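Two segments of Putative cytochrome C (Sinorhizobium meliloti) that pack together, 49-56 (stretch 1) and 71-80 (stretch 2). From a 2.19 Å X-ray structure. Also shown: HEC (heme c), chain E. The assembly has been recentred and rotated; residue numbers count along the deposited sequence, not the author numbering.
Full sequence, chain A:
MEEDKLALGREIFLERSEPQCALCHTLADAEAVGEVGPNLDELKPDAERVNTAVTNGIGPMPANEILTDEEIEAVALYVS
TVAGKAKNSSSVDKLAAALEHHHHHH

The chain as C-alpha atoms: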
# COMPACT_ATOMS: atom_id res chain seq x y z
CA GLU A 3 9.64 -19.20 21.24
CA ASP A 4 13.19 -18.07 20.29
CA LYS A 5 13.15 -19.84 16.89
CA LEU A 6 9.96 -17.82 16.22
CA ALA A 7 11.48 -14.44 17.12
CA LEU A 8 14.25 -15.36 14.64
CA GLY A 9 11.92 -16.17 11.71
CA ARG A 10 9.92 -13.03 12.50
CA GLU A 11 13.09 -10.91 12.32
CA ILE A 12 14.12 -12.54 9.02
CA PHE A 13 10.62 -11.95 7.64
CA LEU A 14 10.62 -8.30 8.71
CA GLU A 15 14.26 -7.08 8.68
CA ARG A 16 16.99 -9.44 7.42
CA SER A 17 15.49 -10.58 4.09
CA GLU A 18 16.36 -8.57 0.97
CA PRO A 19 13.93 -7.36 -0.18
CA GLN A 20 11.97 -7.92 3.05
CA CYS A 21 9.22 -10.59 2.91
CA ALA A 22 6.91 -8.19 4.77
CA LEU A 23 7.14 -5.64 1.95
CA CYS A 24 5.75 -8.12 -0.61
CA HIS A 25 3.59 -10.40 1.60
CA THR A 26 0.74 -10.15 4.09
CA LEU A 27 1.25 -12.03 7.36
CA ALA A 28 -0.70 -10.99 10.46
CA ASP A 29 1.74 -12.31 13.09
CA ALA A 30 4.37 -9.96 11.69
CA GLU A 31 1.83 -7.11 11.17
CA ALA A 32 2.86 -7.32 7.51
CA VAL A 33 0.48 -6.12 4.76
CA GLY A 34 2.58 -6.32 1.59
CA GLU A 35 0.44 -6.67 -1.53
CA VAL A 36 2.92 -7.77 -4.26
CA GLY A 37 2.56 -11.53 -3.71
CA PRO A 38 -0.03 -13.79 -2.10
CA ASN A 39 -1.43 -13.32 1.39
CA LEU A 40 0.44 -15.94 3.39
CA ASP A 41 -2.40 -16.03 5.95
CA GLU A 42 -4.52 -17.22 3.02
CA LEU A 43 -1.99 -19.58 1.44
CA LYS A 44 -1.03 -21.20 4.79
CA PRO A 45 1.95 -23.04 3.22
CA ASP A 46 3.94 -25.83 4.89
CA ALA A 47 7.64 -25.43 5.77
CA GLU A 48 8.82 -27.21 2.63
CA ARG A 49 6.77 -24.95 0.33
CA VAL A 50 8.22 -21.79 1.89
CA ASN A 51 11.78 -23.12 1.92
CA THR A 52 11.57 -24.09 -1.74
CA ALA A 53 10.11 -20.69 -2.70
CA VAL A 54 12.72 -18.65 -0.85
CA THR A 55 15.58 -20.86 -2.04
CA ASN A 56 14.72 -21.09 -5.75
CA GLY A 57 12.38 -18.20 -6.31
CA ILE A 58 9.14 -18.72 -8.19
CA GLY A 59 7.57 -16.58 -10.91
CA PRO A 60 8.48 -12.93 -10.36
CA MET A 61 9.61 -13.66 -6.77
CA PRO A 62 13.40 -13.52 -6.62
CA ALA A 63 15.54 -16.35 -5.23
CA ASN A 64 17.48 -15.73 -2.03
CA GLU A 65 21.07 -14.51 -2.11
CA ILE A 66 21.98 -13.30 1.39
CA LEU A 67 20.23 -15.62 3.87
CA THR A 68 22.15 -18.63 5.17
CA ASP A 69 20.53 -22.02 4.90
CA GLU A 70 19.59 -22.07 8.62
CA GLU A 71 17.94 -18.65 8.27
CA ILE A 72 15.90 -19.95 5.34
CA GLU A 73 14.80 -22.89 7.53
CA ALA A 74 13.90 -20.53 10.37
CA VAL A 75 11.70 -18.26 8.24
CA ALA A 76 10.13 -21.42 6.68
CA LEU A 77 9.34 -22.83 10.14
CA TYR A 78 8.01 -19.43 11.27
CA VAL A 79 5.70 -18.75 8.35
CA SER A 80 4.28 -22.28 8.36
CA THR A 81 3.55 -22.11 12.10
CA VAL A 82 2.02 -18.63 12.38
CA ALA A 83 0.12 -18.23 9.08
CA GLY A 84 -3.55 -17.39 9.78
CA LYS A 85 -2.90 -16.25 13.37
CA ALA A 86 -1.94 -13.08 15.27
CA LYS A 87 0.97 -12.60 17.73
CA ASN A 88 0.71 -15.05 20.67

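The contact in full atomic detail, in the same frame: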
# COMPACT_ATOMS: atom_id res chain seq x y z
N ARG A 49 7.23 -25.83 1.41
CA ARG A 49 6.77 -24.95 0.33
C ARG A 49 7.43 -23.58 0.43
O ARG A 49 7.83 -23.00 -0.59
CB ARG A 49 5.25 -24.81 0.35
CG ARG A 49 4.69 -24.03 -0.83
CD ARG A 49 3.16 -24.05 -0.88
NE ARG A 49 2.67 -23.30 -2.03
CZ ARG A 49 1.40 -23.12 -2.35
NH1 ARG A 49 0.43 -23.65 -1.60
NH2 ARG A 49 1.08 -22.41 -3.43
N VAL A 50 7.55 -23.07 1.66
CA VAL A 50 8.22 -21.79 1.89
C VAL A 50 9.70 -21.89 1.54
O VAL A 50 10.23 -21.06 0.80
CB VAL A 50 8.08 -21.30 3.35
CG1 VAL A 50 8.82 -19.96 3.53
CG2 VAL A 50 6.61 -21.16 3.76
N ASN A 51 10.36 -22.92 2.09
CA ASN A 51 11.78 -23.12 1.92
C ASN A 51 12.12 -23.19 0.43
O ASN A 51 13.04 -22.53 -0.06
CB ASN A 51 12.21 -24.39 2.65
CG ASN A 51 13.72 -24.58 2.72
OD1 ASN A 51 14.44 -24.31 1.76
ND2 ASN A 51 14.21 -25.05 3.87
N THR A 52 11.36 -23.99 -0.31
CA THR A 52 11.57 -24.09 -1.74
C THR A 52 11.40 -22.75 -2.46
O THR A 52 12.16 -22.45 -3.39
CB THR A 52 10.62 -25.10 -2.37
OG1 THR A 52 10.85 -26.38 -1.77
CG2 THR A 52 10.89 -25.21 -3.88
N ALA A 53 10.42 -21.96 -2.03
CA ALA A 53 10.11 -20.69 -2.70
C ALA A 53 11.22 -19.68 -2.47
O ALA A 53 11.70 -19.04 -3.39
CB ALA A 53 8.79 -20.15 -2.23
N VAL A 54 11.62 -19.55 -1.21
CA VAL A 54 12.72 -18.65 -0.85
C VAL A 54 14.02 -19.05 -1.51
O VAL A 54 14.75 -18.20 -2.01
CB VAL A 54 12.89 -18.61 0.69
CG1 VAL A 54 14.07 -17.73 1.09
CG2 VAL A 54 11.57 -18.11 1.35
N THR A 55 14.32 -20.35 -1.53
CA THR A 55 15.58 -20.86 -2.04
C THR A 55 15.70 -20.68 -3.56
O THR A 55 16.73 -20.21 -4.06
CB THR A 55 15.75 -22.34 -1.65
OG1 THR A 55 15.70 -22.47 -0.23
CG2 THR A 55 17.07 -22.92 -2.15
N ASN A 56 14.65 -21.04 -4.29
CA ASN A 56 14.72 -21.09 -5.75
C ASN A 56 14.10 -19.88 -6.43
O ASN A 56 14.36 -19.62 -7.60
CB ASN A 56 13.99 -22.32 -6.27
CG ASN A 56 14.55 -23.62 -5.73
OD1 ASN A 56 15.65 -23.66 -5.19
ND2 ASN A 56 13.79 -24.70 -5.89
N GLU A 71 18.89 -19.76 8.24
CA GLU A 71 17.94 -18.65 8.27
C GLU A 71 16.74 -18.94 7.38
O GLU A 71 15.61 -18.57 7.72
CB GLU A 71 18.60 -17.35 7.79
CG GLU A 71 19.50 -16.69 8.81
CD GLU A 71 20.16 -15.44 8.27
OE1 GLU A 71 20.81 -15.54 7.21
OE2 GLU A 71 20.02 -14.37 8.89
N ILE A 72 16.99 -19.56 6.23
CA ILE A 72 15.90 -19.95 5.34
C ILE A 72 14.99 -20.97 6.05
O ILE A 72 13.77 -20.89 5.95
CB ILE A 72 16.45 -20.50 4.00
CG1 ILE A 72 17.10 -19.36 3.21
CG2 ILE A 72 15.33 -21.17 3.20
CD1 ILE A 72 17.85 -19.79 1.95
N GLU A 73 15.59 -21.91 6.78
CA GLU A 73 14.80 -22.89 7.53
C GLU A 73 13.97 -22.20 8.59
O GLU A 73 12.84 -22.60 8.84
CB GLU A 73 15.68 -23.93 8.22
CG GLU A 73 16.24 -24.99 7.32
CD GLU A 73 17.14 -25.97 8.07
OE1 GLU A 73 16.73 -26.42 9.18
OE2 GLU A 73 18.25 -26.28 7.57
N ALA A 74 14.54 -21.18 9.22
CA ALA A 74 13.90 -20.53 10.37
C ALA A 74 12.68 -19.72 9.92
O ALA A 74 11.61 -19.80 10.53
CB ALA A 74 14.90 -19.69 11.14
N VAL A 75 12.83 -18.97 8.83
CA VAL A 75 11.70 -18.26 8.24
C VAL A 75 10.66 -19.22 7.64
O VAL A 75 9.50 -18.88 7.59
CB VAL A 75 12.14 -17.23 7.15
CG1 VAL A 75 12.41 -17.91 5.84
CG2 VAL A 75 11.08 -16.17 6.97
N ALA A 76 11.08 -20.40 7.16
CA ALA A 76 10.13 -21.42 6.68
C ALA A 76 9.32 -21.99 7.84
O ALA A 76 8.09 -22.05 7.77
CB ALA A 76 10.85 -22.53 5.93
N LEU A 77 10.00 -22.39 8.91
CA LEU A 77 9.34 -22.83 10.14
C LEU A 77 8.35 -21.79 10.68
O LEU A 77 7.22 -22.12 11.05
CB LEU A 77 10.37 -23.17 11.22
CG LEU A 77 9.81 -23.59 12.58
CD1 LEU A 77 8.86 -24.80 12.44
CD2 LEU A 77 10.94 -23.89 13.59
N TYR A 78 8.79 -20.53 10.71
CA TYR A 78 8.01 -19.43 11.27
C TYR A 78 6.71 -19.24 10.50
O TYR A 78 5.63 -19.33 11.06
CB TYR A 78 8.84 -18.13 11.26
CG TYR A 78 8.04 -16.85 11.49
CD1 TYR A 78 7.47 -16.58 12.74
CD2 TYR A 78 7.85 -15.93 10.47
CE1 TYR A 78 6.74 -15.43 12.95
CE2 TYR A 78 7.12 -14.77 10.67
CZ TYR A 78 6.56 -14.53 11.91
OH TYR A 78 5.82 -13.40 12.11
N VAL A 79 6.85 -18.97 9.21
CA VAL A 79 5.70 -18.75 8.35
C VAL A 79 4.68 -19.90 8.46
O VAL A 79 3.48 -19.67 8.63
CB VAL A 79 6.12 -18.60 6.90
CG1 VAL A 79 4.87 -18.53 5.99
CG2 VAL A 79 7.02 -17.36 6.72
N SER A 80 5.17 -21.13 8.38
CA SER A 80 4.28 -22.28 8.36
C SER A 80 3.58 -22.49 9.69
O SER A 80 2.51 -23.11 9.73
CB SER A 80 5.05 -23.53 7.96
OG SER A 80 6.21 -23.65 8.76
FE HEC E . 7.33 -14.39 -1.79
CHA HEC E . 5.35 -16.45 -3.64
CHB HEC E . 7.25 -16.55 0.79
CHC HEC E . 9.72 -12.54 -0.23
CHD HEC E . 6.83 -11.85 -3.98
NA HEC E . 6.51 -16.18 -1.50
C1A HEC E . 5.66 -16.83 -2.36
C2A HEC E . 5.17 -18.03 -1.70
C3A HEC E . 5.68 -18.06 -0.48
C4A HEC E . 6.52 -16.88 -0.32
CMA HEC E . 5.40 -19.15 0.57
CAA HEC E . 4.22 -19.06 -2.33
CBA HEC E . 5.04 -19.92 -3.28
CGA HEC E . 4.22 -21.06 -3.85
O1A HEC E . 4.67 -22.22 -3.71
O2A HEC E . 3.12 -20.82 -4.43
NB HEC E . 8.29 -14.52 -0.07
C1B HEC E . 8.17 -15.53 0.85
C2B HEC E . 9.22 -15.37 1.84
C3B HEC E . 9.86 -14.25 1.57
C4B HEC E . 9.32 -13.71 0.35
CMB HEC E . 9.43 -16.23 3.10
CAB HEC E . 11.05 -13.65 2.37
CBB HEC E . 12.32 -14.51 2.26
NC HEC E . 8.09 -12.52 -2.03
C1C HEC E . 9.12 -11.96 -1.32
C2C HEC E . 9.66 -10.83 -2.06
C3C HEC E . 8.72 -10.51 -2.97
C4C HEC E . 7.81 -11.65 -3.04
CMC HEC E . 10.60 -9.84 -1.35
CAC HEC E . 8.63 -9.29 -3.94
CBC HEC E . 9.80 -8.34 -4.26
ND HEC E . 6.26 -14.19 -3.52
C1D HEC E . 6.21 -13.03 -4.28
C2D HEC E . 5.40 -13.23 -5.45
C3D HEC E . 4.93 -14.67 -5.37
C4D HEC E . 5.50 -15.18 -4.13
CMD HEC E . 5.07 -12.20 -6.55
CAD HEC E . 4.02 -15.41 -6.37
CBD HEC E . 4.85 -16.40 -7.17
CGD HEC E . 4.03 -16.94 -8.32
O1D HEC E . 3.19 -17.85 -8.07
O2D HEC E . 4.25 -16.47 -9.48

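Two helices can hold together without a single hydrogen bond between them, provided that small side chains let the backbones come close and branched aliphatic ones fill the space beside them. The pair formed by residues 49-56 and 71-80 of this putative cytochrome c illustrates the principle. Their axes run at 137° to each other, closer to antiparallel than to perpendicular, and approach to 8.5 Å. Each helix satisfies its own backbone through internal i to i+4 hydrogen bonds, so what remains for the interface is chiefly the fit of side chains.

V50 covers the most surface and sits where the backbones come nearest, its CA lying 5.2 Å from the CA of A76. The short methyl side chain of A76 permits this approach: V50 CG1 reaches to 3.7 Å from A76 CA, touching the backbone itself, while the CB atoms of V50 and A76 meet at 4.0 Å. The other methyl of V50 extends the apolar patch one turn further along the second helix, with V50 CG2 3.9 Å from V79 CG1.

I72 is the counterpart on the second helix, almost equal to V50 in the area it covers. One turn before A76, it faces the later part of the first helix, and its CG1 packs against V54 CG1 at 4.0 Å. Its CG2 methyl has more polar company, lying 3.6 Å from N51 OD1 and 3.7 Å from T55 OG1. These are van der Waals contacts, since a methyl group offers no polar hydrogen.

N51 shows how a polar residue can join such a seam. Its CA-to-CB bond points sideways, yet the end of the side chain comes nearer to the second helix. N51 CB lies 4.0 Å from A76 CB, and the amide ND2 rests 4.0 Å from E73 CG, against the aliphatic part of that side chain. The polar needs of this corner are met partly within the first helix: T55 OG1 lies 2.7 Å from N51 O and 3.0 Å from N51 OD1, both within hydrogen-bonding reach.

V54 CG2 and V50 CG1 also touch the heme methyl CMB, at 3.3 Å and 3.8 Å, so both valines contact the cofactor as well as the second helix. R49 takes no part in the helix contact; its extended side chain instead hydrogen-bonds a heme propionate, through NE to O1A and NH2 to O2A, each at 2.8 Å.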